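Beta-galactosidase (PDB 3TTY) hydrolyses beta-galactosides, releasing terminal non-reducing beta-D-galactose, and binds galactose in a pocket of its TIM-barrel domain. Local coordinates at residues A[147-152]-A[250-255]. Residues are numbered along the deposited sequence; the frame is centred on the assembly and turned at random.
With GLA (alpha-D-galactopyranose), chain H.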
ATOM      1  N   VAL A 147      18.914   7.601  30.338  1.00 15.96           N
ATOM      2  CA  VAL A 147      18.328   6.266  30.498  1.00 18.64           C
ATOM      3  C   VAL A 147      17.867   5.692  29.174  1.00 18.93           C
ATOM      4  O   VAL A 147      17.075   6.323  28.454  1.00 17.93           O
ATOM      5  CB  VAL A 147      17.122   6.281  31.452  1.00 17.29           C
ATOM      6  CG1 VAL A 147      16.386   4.935  31.407  1.00 15.89           C
ATOM      7  CG2 VAL A 147      17.570   6.627  32.867  1.00 16.16           C
ATOM      8  N   SER A 148      18.368   4.501  28.845  1.00 16.41           N
ATOM      9  CA  SER A 148      17.958   3.828  27.618  1.00 16.87           C
ATOM     10  C   SER A 148      18.177   4.772  26.421  1.00 17.47           C
ATOM     11  O   SER A 148      19.144   5.534  26.395  1.00 17.77           O
ATOM     12  CB  SER A 148      16.484   3.405  27.728  1.00 17.61           C
ATOM     13  OG  SER A 148      16.112   2.489  26.711  1.00 18.84           O
ATOM     14  N   ASN A 149      17.285   4.701  25.440  1.00 18.10           N
ATOM     15  CA  ASN A 149      17.288   5.595  24.296  1.00 15.30           C
ATOM     16  C   ASN A 149      15.952   5.486  23.568  1.00 16.21           C
ATOM     17  O   ASN A 149      15.501   4.380  23.257  1.00 16.24           O
ATOM     18  CB  ASN A 149      18.422   5.260  23.327  1.00 11.84           C
ATOM     19  CG  ASN A 149      18.623   6.346  22.283  1.00 16.00           C
ATOM     20  OD1 ASN A 149      19.009   7.465  22.609  1.00 15.17           O
ATOM     21  ND2 ASN A 149      18.349   6.025  21.025  1.00 18.55           N
ATOM     22  N   GLU A 150      15.331   6.633  23.303  1.00 12.86           N
ATOM     23  CA  GLU A 150      14.025   6.698  22.636  1.00 18.17           C
ATOM     24  C   GLU A 150      13.096   5.489  22.899  1.00 19.11           C
ATOM     25  O   GLU A 150      12.846   4.677  22.005  1.00 18.48           O
ATOM     26  CB  GLU A 150      14.192   6.921  21.121  1.00 16.33           C
ATOM     27  CG  GLU A 150      14.870   8.227  20.736  1.00 16.76           C
ATOM     28  CD  GLU A 150      14.628   8.622  19.277  1.00 22.41           C
ATOM     29  OE1 GLU A 150      14.384   7.725  18.428  1.00 22.09           O
ATOM     30  OE2 GLU A 150      14.673   9.839  18.980  1.00 18.78           O
ATOM     31  N   TYR A 151      12.604   5.368  24.128  1.00 16.70           N
ATOM     32  CA  TYR A 151      11.537   4.417  24.431  1.00 16.87           C
ATOM     33  C   TYR A 151      10.370   4.542  23.432  1.00 18.12           C
ATOM     34  O   TYR A 151       9.970   5.642  23.058  1.00 16.11           O
ATOM     35  CB  TYR A 151      11.004   4.680  25.829  1.00 17.94           C
ATOM     36  CG  TYR A 151      11.871   4.214  26.977  1.00 14.19           C
ATOM     37  CD1 TYR A 151      12.009   2.870  27.254  1.00 15.01           C
ATOM     38  CD2 TYR A 151      12.506   5.128  27.817  1.00 14.76           C
ATOM     39  CE1 TYR A 151      12.767   2.434  28.315  1.00 14.92           C
ATOM     40  CE2 TYR A 151      13.268   4.702  28.900  1.00 14.06           C
ATOM     41  CZ  TYR A 151      13.386   3.348  29.140  1.00 15.96           C
ATOM     42  OH  TYR A 151      14.131   2.889  30.200  1.00 17.10           O
ATOM     43  N   GLY A 152       9.817   3.417  22.991  1.00 20.65           N
ATOM     44  CA  GLY A 152       8.728   3.488  22.031  1.00 18.68           C
ATOM     45  C   GLY A 152       8.344   2.174  21.394  1.00 19.32           C
ATOM     46  O   GLY A 152       8.996   1.155  21.618  1.00 19.63           O
ATOM     47  N   THR A 250      17.421  11.787  32.804  1.00 15.07           N
ATOM     48  CA  THR A 250      16.471  12.014  31.727  1.00 15.47           C
ATOM     49  C   THR A 250      16.428  10.808  30.802  1.00 16.02           C
ATOM     50  O   THR A 250      17.203   9.852  30.953  1.00 16.32           O
ATOM     51  CB  THR A 250      16.831  13.269  30.909  1.00 17.98           C
ATOM     52  OG1 THR A 250      15.764  13.590  30.018  1.00 16.15           O
ATOM     53  CG2 THR A 250      18.109  13.050  30.095  1.00 16.51           C
ATOM     54  N   THR A 251      15.506  10.854  29.851  1.00 15.72           N
ATOM     55  CA  THR A 251      15.545   9.963  28.703  1.00 17.42           C
ATOM     56  C   THR A 251      15.120  10.805  27.506  1.00 13.38           C
ATOM     57  O   THR A 251      14.517  11.858  27.689  1.00 13.69           O
ATOM     58  CB  THR A 251      14.669   8.686  28.897  1.00 15.45           C
ATOM     59  OG1 THR A 251      14.851   7.819  27.775  1.00 18.47           O
ATOM     60  CG2 THR A 251      13.171   9.049  29.045  1.00 14.87           C
ATOM     61  N   ASN A 252      15.473  10.401  26.292  1.00 14.34           N
ATOM     62  CA  ASN A 252      15.255  11.295  25.152  1.00 15.33           C
ATOM     63  C   ASN A 252      13.938  11.051  24.406  1.00 18.56           C
ATOM     64  O   ASN A 252      13.689   9.948  23.901  1.00 16.67           O
ATOM     65  CB  ASN A 252      16.468  11.335  24.201  1.00 16.77           C
ATOM     66  CG  ASN A 252      16.938   9.952  23.768  1.00 17.46           C
ATOM     67  OD1 ASN A 252      16.605   8.948  24.389  1.00 19.23           O
ATOM     68  ND2 ASN A 252      17.735   9.902  22.708  1.00 15.17           N
ATOM     69  N   LEU A 253      13.107  12.092  24.350  1.00 14.05           N
ATOM     70  CA  LEU A 253      11.750  11.985  23.811  1.00 18.40           C
ATOM     71  C   LEU A 253      11.676  12.481  22.370  1.00 18.69           C
ATOM     72  O   LEU A 253      12.635  13.069  21.850  1.00 19.87           O
ATOM     73  CB  LEU A 253      10.753  12.775  24.674  1.00 17.22           C
ATOM     74  CG  LEU A 253      10.918  12.654  26.190  1.00 18.35           C
ATOM     75  CD1 LEU A 253       9.808  13.402  26.903  1.00 18.27           C
ATOM     76  CD2 LEU A 253      10.959  11.207  26.631  1.00 18.01           C
ATOM     77  N   MET A 254      10.525  12.277  21.739  1.00 16.22           N
ATOM     78  CA  MET A 254      10.425  12.479  20.294  1.00 22.17           C
ATOM     79  C   MET A 254       9.341  13.474  19.897  1.00 20.29           C
ATOM     80  O   MET A 254       8.702  13.323  18.862  1.00 20.68           O
ATOM     81  CB  MET A 254      10.251  11.138  19.577  1.00 16.37           C
ATOM     82  CG  MET A 254      11.469  10.230  19.748  1.00 17.46           C
ATOM     83  SD  MET A 254      11.276   8.551  19.119  1.00 22.85           S
ATOM     84  CE  MET A 254      10.267   7.835  20.411  1.00 19.90           C
ATOM     85  N   GLY A 255       9.148  14.494  20.727  1.00 14.31           N
ATOM     86  CA  GLY A 255       8.233  15.569  20.397  1.00 18.19           C
ATOM     87  C   GLY A 255       6.797  15.097  20.295  1.00 20.15           C
ATOM     88  O   GLY A 255       6.242  14.547  21.253  1.00 16.26           O
TER
HETATM   89  C1  GLA H 677      17.269   9.198  17.055  1.00 24.02           C
HETATM   90  C2  GLA H 677      18.178   8.290  17.919  1.00 19.21           C
HETATM   91  C3  GLA H 677      19.670   8.426  17.568  1.00 19.40           C
HETATM   92  C4  GLA H 677      19.802   8.322  16.056  1.00 19.50           C
HETATM   93  C5  GLA H 677      18.883   9.352  15.391  1.00 21.87           C
HETATM   94  C6  GLA H 677      19.093   9.280  13.874  1.00 18.83           C
HETATM   95  O1  GLA H 677      17.355  10.607  17.331  1.00 25.40           O
HETATM   96  O2  GLA H 677      18.001   8.581  19.296  1.00 19.74           O
HETATM   97  O3  GLA H 677      20.460   7.384  18.168  1.00 16.09           O
HETATM   98  O4  GLA H 677      19.378   7.011  15.705  1.00 18.67           O
HETATM   99  O5  GLA H 677      17.520   9.013  15.669  1.00 21.74           O
HETATM  100  O6  GLA H 677      18.565  10.456  13.247  1.00 19.98           O
HETATM  101  O   HOH W   1      12.971   7.948  25.555  1.00 17.75           O
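Glu150, Met254 and Asn252 carry this contact, in which the loop after strand 142-146 of the TIM barrel meets residues 250-255, at the end of the neighbouring parallel strand 249-253, beside the galactose pocket. The Glu150 and Met254 side chains cross at about a right angle, with Met254 SD 3.3 Å from Glu150 OE1. Bending at chi3 (-76°) carries Met254 CE back to 3.5 Å from Tyr151 O. Asn252 bridges two loop residues with one amide: its OD1 accepts from Glu150 N at 2.9 Å, nearly straight at the hydrogen (169°), while its ND2 donates to Asn149 OD1 at 2.8 Å. In both bonds the donor stands above the acceptor's carbonyl plane, and the two asparagine amide planes are 49° apart. An alanine in place of Asn252 would probably leave Glu150 N and Asn149 OD1 without these partners. On the side of helix 215-243, where Val147 and Thr251 both touch Phe233, Thr251 OG1 donates to Val147 O and also accepts from a water that links Tyr151 N to Asn252 O. Toward the ligand, Asn149 ND2 donates to galactose O2 at 3.1 Å, and Glu150 OE2 lies 3.2 Å from galactose O1.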